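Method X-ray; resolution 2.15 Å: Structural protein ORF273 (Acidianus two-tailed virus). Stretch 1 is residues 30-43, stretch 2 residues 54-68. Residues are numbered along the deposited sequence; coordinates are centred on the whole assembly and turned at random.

Stretch 1, residues 30-43: KLADIVENEIEKEI
Stretch 2 54-68: IENFYYYILRDGKIY

Residues 30-43 form one continuous stretch of helix that begins earlier and continues later in the chain. Its backbone bonds run i to i+4, as in Ile-39 N to Val-35 O at 2.9 Å. Stretch 2 packs against it as a loop, a strand (58-62), a turn and a second strand beginning at Ile-67. The N-to-C directions of the helix and strand 58-62 make an angle of 135°, nearer antiparallel than parallel, with axes 10.5 Å apart at closest approach. Together the stretches bury 569 Å².

The register starts with Glu-55 beside Glu-42, Glu-55 CA lying 7.0 Å from Glu-42 CA. Glu-55 (phi/psi -77/-51) points its CA-to-CB bond toward the helix, but the end of its side chain leads away. Glu-55 CB lies 3.4 Å from Glu-42 OE1.

Asn-56 is extended (-120/134), with chi1 m. It holds the Glu-42 carboxylate with two hydrogen bonds. Asn-56 N donates to Glu-42 OE1 at 3.2 Å, and Asn-56 ND2 donates to Glu-42 OE2 at 3.0 Å. The second is nearly straight, at 170°. Glu-42 has chi1 m and chi2 -127°, between wells.

In the strand, Tyr-58 and Tyr-60 are out of reach of the helix, whereas Tyr-59 and Ile-61 point toward it. This is the alternation expected of extended backbone.

Tyr-59 (-141/160, chi1 m, chi2 -93°) is buried. Tyr-59 OH lies 2.9 Å from Glu-42 OE2, which sits at the ring edge, near the ring plane. Glu-38 CG approaches Tyr-59 CE1 at 3.7 Å. Ile-39 CD1 is 4.4 Å from Tyr-59 CE2.

Ile-61 (-111/125) has rotamer m, t. Ile-61 CD1 is a shared apolar contact point, 3.8 Å from each of Leu-31 CD2, Ile-34 CG2 and Val-35 CG2.

Leu-62 points away and opens a type I turn through Gly-65, closed by Gly-65 N to Leu-62 O at 2.9 Å. Asp-64 (chi1 p) accepts from the following backbone, Lys-66 N to Asp-64 OD1 at 3.0 Å. Gly-65 has phi 86°, a value that favours glycine. Gly-65 O lies 3.5 Å from Ile-34 CD1.

Ile-67 (-114/131, t, t) points toward the helix. Ile-67 CA is 7.2 Å from Ile-34 CA. Ile-34 is m, t, and Ile-67 CB is 3.8 Å from Ile-34 CG2. Ile-67 CD1 is 4.3 Å from Val-35 CG2. Ile-67 CG2 is 3.8 Å from Glu-38 OE1, which also takes a weak salt-bridging bond from Lys-41 NZ at 3.4 Å.

Tyr-68 points away. Its backbone pairs with Tyr-60 in both directions: Tyr-60 N to Tyr-68 O at 2.8 Å, and Tyr-68 N to Tyr-60 O at 3.0 Å.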

# COMPACT_ATOMS: atom_id res chain seq x y z
N LYS A 30 -10.69 -7.22 -25.43
CA LYS A 30 -12.04 -7.55 -24.93
C LYS A 30 -12.12 -7.34 -23.42
O LYS A 30 -13.08 -6.75 -22.94
CB LYS A 30 -12.42 -8.99 -25.30
CG LYS A 30 -12.77 -9.13 -26.77
CD LYS A 30 -12.81 -10.60 -27.21
CE LYS A 30 -12.95 -10.78 -28.71
NZ LYS A 30 -13.17 -12.21 -29.08
N LEU A 31 -11.11 -7.79 -22.69
CA LEU A 31 -11.05 -7.65 -21.23
C LEU A 31 -11.01 -6.20 -20.78
O LEU A 31 -11.67 -5.85 -19.81
CB LEU A 31 -9.85 -8.43 -20.65
CG LEU A 31 -9.99 -9.96 -20.59
CD1 LEU A 31 -8.63 -10.61 -20.35
CD2 LEU A 31 -11.01 -10.40 -19.50
N ALA A 32 -10.22 -5.35 -21.48
CA ALA A 32 -10.10 -3.93 -21.17
C ALA A 32 -11.43 -3.19 -21.38
O ALA A 32 -11.81 -2.38 -20.55
CB ALA A 32 -8.99 -3.30 -21.99
N ASP A 33 -12.18 -3.52 -22.47
CA ASP A 33 -13.51 -2.94 -22.70
C ASP A 33 -14.52 -3.39 -21.63
O ASP A 33 -15.36 -2.59 -21.20
CB ASP A 33 -14.00 -3.22 -24.11
CG ASP A 33 -13.16 -2.54 -25.19
OD1 ASP A 33 -12.44 -1.55 -24.86
OD2 ASP A 33 -13.21 -3.00 -26.36
N ILE A 34 -14.41 -4.66 -21.15
CA ILE A 34 -15.26 -5.19 -20.07
C ILE A 34 -15.02 -4.34 -18.79
O ILE A 34 -15.98 -3.89 -18.18
CB ILE A 34 -15.07 -6.73 -19.84
CG1 ILE A 34 -15.67 -7.55 -21.02
CG2 ILE A 34 -15.66 -7.19 -18.48
CD1 ILE A 34 -15.06 -8.98 -21.18
N VAL A 35 -13.74 -4.09 -18.45
CA VAL A 35 -13.37 -3.28 -17.26
C VAL A 35 -13.86 -1.85 -17.45
O VAL A 35 -14.58 -1.35 -16.61
CB VAL A 35 -11.85 -3.37 -16.90
CG1 VAL A 35 -11.45 -2.32 -15.85
CG2 VAL A 35 -11.48 -4.77 -16.42
N GLU A 36 -13.53 -1.22 -18.59
CA GLU A 36 -13.97 0.14 -18.91
C GLU A 36 -15.48 0.33 -18.80
O GLU A 36 -15.91 1.32 -18.22
CB GLU A 36 -13.50 0.53 -20.31
CG GLU A 36 -13.98 1.90 -20.78
CD GLU A 36 -14.98 1.87 -21.91
OE1 GLU A 36 -14.77 1.12 -22.89
OE2 GLU A 36 -15.96 2.65 -21.85
N ASN A 37 -16.28 -0.61 -19.36
CA ASN A 37 -17.73 -0.56 -19.35
C ASN A 37 -18.29 -0.58 -17.96
O ASN A 37 -19.27 0.10 -17.68
CB ASN A 37 -18.35 -1.68 -20.17
CG ASN A 37 -18.45 -1.36 -21.65
OD1 ASN A 37 -18.86 -0.26 -22.05
ND2 ASN A 37 -18.13 -2.33 -22.49
N GLU A 38 -17.65 -1.36 -17.08
CA GLU A 38 -18.03 -1.48 -15.70
C GLU A 38 -17.67 -0.20 -14.91
O GLU A 38 -18.54 0.32 -14.23
CB GLU A 38 -17.43 -2.76 -15.09
CG GLU A 38 -17.94 -3.11 -13.69
CD GLU A 38 -19.44 -3.19 -13.44
OE1 GLU A 38 -20.21 -3.50 -14.38
OE2 GLU A 38 -19.84 -2.98 -12.28
N ILE A 39 -16.41 0.32 -15.01
CA ILE A 39 -16.03 1.57 -14.31
C ILE A 39 -16.99 2.70 -14.73
O ILE A 39 -17.49 3.42 -13.88
CB ILE A 39 -14.54 2.00 -14.53
CG1 ILE A 39 -13.50 0.83 -14.45
CG2 ILE A 39 -14.14 3.19 -13.64
CD1 ILE A 39 -13.37 0.08 -13.14
N GLU A 40 -17.25 2.82 -16.04
CA GLU A 40 -18.15 3.80 -16.62
C GLU A 40 -19.55 3.70 -15.98
O GLU A 40 -20.03 4.71 -15.45
CB GLU A 40 -18.23 3.60 -18.14
CG GLU A 40 -18.89 4.73 -18.90
CD GLU A 40 -19.07 4.33 -20.35
OE1 GLU A 40 -20.03 3.59 -20.64
OE2 GLU A 40 -18.22 4.73 -21.18
N LYS A 41 -20.14 2.47 -15.96
CA LYS A 41 -21.46 2.14 -15.38
C LYS A 41 -21.51 2.57 -13.92
O LYS A 41 -22.50 3.16 -13.50
CB LYS A 41 -21.73 0.62 -15.49
CG LYS A 41 -23.16 0.21 -15.19
CD LYS A 41 -23.28 -1.29 -14.97
CE LYS A 41 -23.22 -1.67 -13.50
NZ LYS A 41 -23.44 -3.12 -13.28
N GLU A 42 -20.43 2.29 -13.17
CA GLU A 42 -20.27 2.66 -11.75
C GLU A 42 -20.19 4.17 -11.55
O GLU A 42 -20.80 4.67 -10.60
CB GLU A 42 -19.05 1.96 -11.13
CG GLU A 42 -19.23 0.45 -11.01
CD GLU A 42 -19.01 -0.17 -9.64
OE1 GLU A 42 -18.51 0.53 -8.73
OE2 GLU A 42 -19.28 -1.38 -9.51
N ILE A 43 -19.48 4.90 -12.42
CA ILE A 43 -19.38 6.36 -12.32
C ILE A 43 -20.74 7.05 -12.48
O ILE A 43 -21.15 7.77 -11.57
CB ILE A 43 -18.25 6.95 -13.21
CG1 ILE A 43 -16.86 6.52 -12.68
CG2 ILE A 43 -18.35 8.48 -13.30
CD1 ILE A 43 -15.69 6.67 -13.69
N ILE A 54 -16.59 4.58 -7.76
CA ILE A 54 -15.86 4.56 -6.48
C ILE A 54 -16.48 3.53 -5.48
O ILE A 54 -16.01 3.41 -4.35
CB ILE A 54 -15.70 6.01 -5.87
CG1 ILE A 54 -15.55 7.10 -6.98
CG2 ILE A 54 -14.52 6.08 -4.86
CD1 ILE A 54 -15.68 8.58 -6.51
N GLU A 55 -17.49 2.76 -5.92
CA GLU A 55 -18.20 1.76 -5.10
C GLU A 55 -17.43 0.46 -4.89
O GLU A 55 -17.33 -0.03 -3.76
CB GLU A 55 -19.61 1.50 -5.66
CG GLU A 55 -20.52 0.65 -4.78
CD GLU A 55 -20.76 1.12 -3.35
OE1 GLU A 55 -20.97 2.33 -3.14
OE2 GLU A 55 -20.75 0.26 -2.44
N ASN A 56 -16.94 -0.14 -5.98
CA ASN A 56 -16.21 -1.41 -5.94
C ASN A 56 -14.80 -1.27 -6.50
O ASN A 56 -14.59 -0.66 -7.55
CB ASN A 56 -16.99 -2.53 -6.69
CG ASN A 56 -18.33 -2.88 -6.08
OD1 ASN A 56 -18.41 -3.47 -4.99
ND2 ASN A 56 -19.42 -2.54 -6.77
N PHE A 57 -13.84 -1.84 -5.77
CA PHE A 57 -12.43 -1.87 -6.15
C PHE A 57 -11.97 -3.21 -6.71
O PHE A 57 -11.03 -3.23 -7.50
CB PHE A 57 -11.52 -1.38 -5.01
CG PHE A 57 -11.86 0.03 -4.60
CD1 PHE A 57 -12.86 0.29 -3.68
CD2 PHE A 57 -11.20 1.12 -5.17
CE1 PHE A 57 -13.21 1.60 -3.33
CE2 PHE A 57 -11.54 2.43 -4.81
CZ PHE A 57 -12.53 2.66 -3.89
N TYR A 58 -12.62 -4.32 -6.33
CA TYR A 58 -12.22 -5.65 -6.77
C TYR A 58 -13.31 -6.35 -7.55
O TYR A 58 -14.47 -6.29 -7.16
CB TYR A 58 -11.74 -6.51 -5.58
CG TYR A 58 -10.58 -5.90 -4.82
CD1 TYR A 58 -9.28 -6.01 -5.29
CD2 TYR A 58 -10.80 -5.18 -3.65
CE1 TYR A 58 -8.22 -5.42 -4.61
CE2 TYR A 58 -9.74 -4.59 -2.96
CZ TYR A 58 -8.45 -4.73 -3.44
OH TYR A 58 -7.40 -4.14 -2.77
N TYR A 59 -12.93 -6.98 -8.66
CA TYR A 59 -13.88 -7.68 -9.51
C TYR A 59 -13.33 -8.98 -10.04
O TYR A 59 -12.11 -9.14 -10.15
CB TYR A 59 -14.22 -6.85 -10.76
CG TYR A 59 -14.80 -5.49 -10.51
CD1 TYR A 59 -16.18 -5.29 -10.46
CD2 TYR A 59 -13.98 -4.36 -10.45
CE1 TYR A 59 -16.72 -4.03 -10.27
CE2 TYR A 59 -14.51 -3.09 -10.26
CZ TYR A 59 -15.88 -2.93 -10.18
OH TYR A 59 -16.39 -1.68 -10.02
N TYR A 60 -14.24 -9.87 -10.47
CA TYR A 60 -13.86 -11.06 -11.20
C TYR A 60 -14.48 -10.96 -12.60
O TYR A 60 -15.61 -10.50 -12.75
CB TYR A 60 -14.36 -12.33 -10.54
CG TYR A 60 -13.84 -12.61 -9.14
CD1 TYR A 60 -12.48 -12.60 -8.87
CD2 TYR A 60 -14.70 -13.01 -8.13
CE1 TYR A 60 -11.99 -12.91 -7.60
CE2 TYR A 60 -14.22 -13.34 -6.86
CZ TYR A 60 -12.87 -13.27 -6.59
OH TYR A 60 -12.42 -13.58 -5.33
N ILE A 61 -13.74 -11.41 -13.61
CA ILE A 61 -14.25 -11.52 -14.96
C ILE A 61 -14.31 -13.01 -15.20
O ILE A 61 -13.33 -13.73 -14.98
CB ILE A 61 -13.49 -10.74 -16.08
CG1 ILE A 61 -13.36 -9.24 -15.72
CG2 ILE A 61 -14.18 -10.91 -17.45
CD1 ILE A 61 -12.50 -8.40 -16.68
N LEU A 62 -15.50 -13.47 -15.59
CA LEU A 62 -15.76 -14.87 -15.86
C LEU A 62 -15.35 -15.21 -17.27
O LEU A 62 -15.08 -14.31 -18.09
CB LEU A 62 -17.23 -15.25 -15.56
CG LEU A 62 -17.67 -15.23 -14.08
CD1 LEU A 62 -18.96 -16.00 -13.88
CD2 LEU A 62 -16.55 -15.52 -13.08
N ARG A 63 -15.24 -16.50 -17.55
CA ARG A 63 -14.77 -17.01 -18.84
C ARG A 63 -15.75 -16.58 -19.98
O ARG A 63 -15.32 -16.41 -21.10
CB ARG A 63 -14.56 -18.54 -18.70
CG ARG A 63 -13.73 -19.22 -19.78
CD ARG A 63 -12.24 -18.92 -19.78
NE ARG A 63 -11.59 -19.41 -21.00
CZ ARG A 63 -11.59 -18.77 -22.17
NH1 ARG A 63 -12.21 -17.60 -22.30
NH2 ARG A 63 -10.98 -19.31 -23.22
N ASP A 64 -17.02 -16.28 -19.63
CA ASP A 64 -18.08 -15.82 -20.53
C ASP A 64 -18.08 -14.28 -20.68
O ASP A 64 -18.96 -13.73 -21.34
CB ASP A 64 -19.46 -16.32 -20.07
CG ASP A 64 -19.93 -15.85 -18.69
OD1 ASP A 64 -19.27 -14.95 -18.10
OD2 ASP A 64 -20.95 -16.35 -18.22
N GLY A 65 -17.12 -13.61 -20.05
CA GLY A 65 -16.97 -12.16 -20.11
C GLY A 65 -17.78 -11.35 -19.12
O GLY A 65 -17.69 -10.13 -19.11
N LYS A 66 -18.58 -12.01 -18.27
CA LYS A 66 -19.35 -11.29 -17.25
C LYS A 66 -18.45 -10.77 -16.15
O LYS A 66 -17.47 -11.43 -15.80
CB LYS A 66 -20.51 -12.13 -16.68
CG LYS A 66 -21.79 -12.01 -17.50
CD LYS A 66 -22.82 -11.13 -16.78
CE LYS A 66 -24.13 -11.84 -16.67
NZ LYS A 66 -25.09 -11.11 -15.79
N ILE A 67 -18.75 -9.56 -15.66
CA ILE A 67 -17.96 -8.93 -14.60
C ILE A 67 -18.79 -8.78 -13.31
O ILE A 67 -19.92 -8.31 -13.36
CB ILE A 67 -17.26 -7.62 -15.07
CG1 ILE A 67 -16.21 -7.10 -14.02
CG2 ILE A 67 -18.27 -6.54 -15.50
CD1 ILE A 67 -15.16 -6.07 -14.54
N TYR A 68 -18.23 -9.20 -12.17
CA TYR A 68 -18.92 -9.08 -10.88
C TYR A 68 -18.00 -8.54 -9.79
O TYR A 68 -16.84 -8.96 -9.75
CB TYR A 68 -19.42 -10.44 -10.40
CG TYR A 68 -20.37 -11.15 -11.33
CD1 TYR A 68 -21.74 -10.94 -11.24
CD2 TYR A 68 -19.91 -12.11 -12.21
CE1 TYR A 68 -22.63 -11.62 -12.06
CE2 TYR A 68 -20.79 -12.81 -13.04
CZ TYR A 68 -22.15 -12.56 -12.96
OH TYR A 68 -23.03 -13.21 -13.78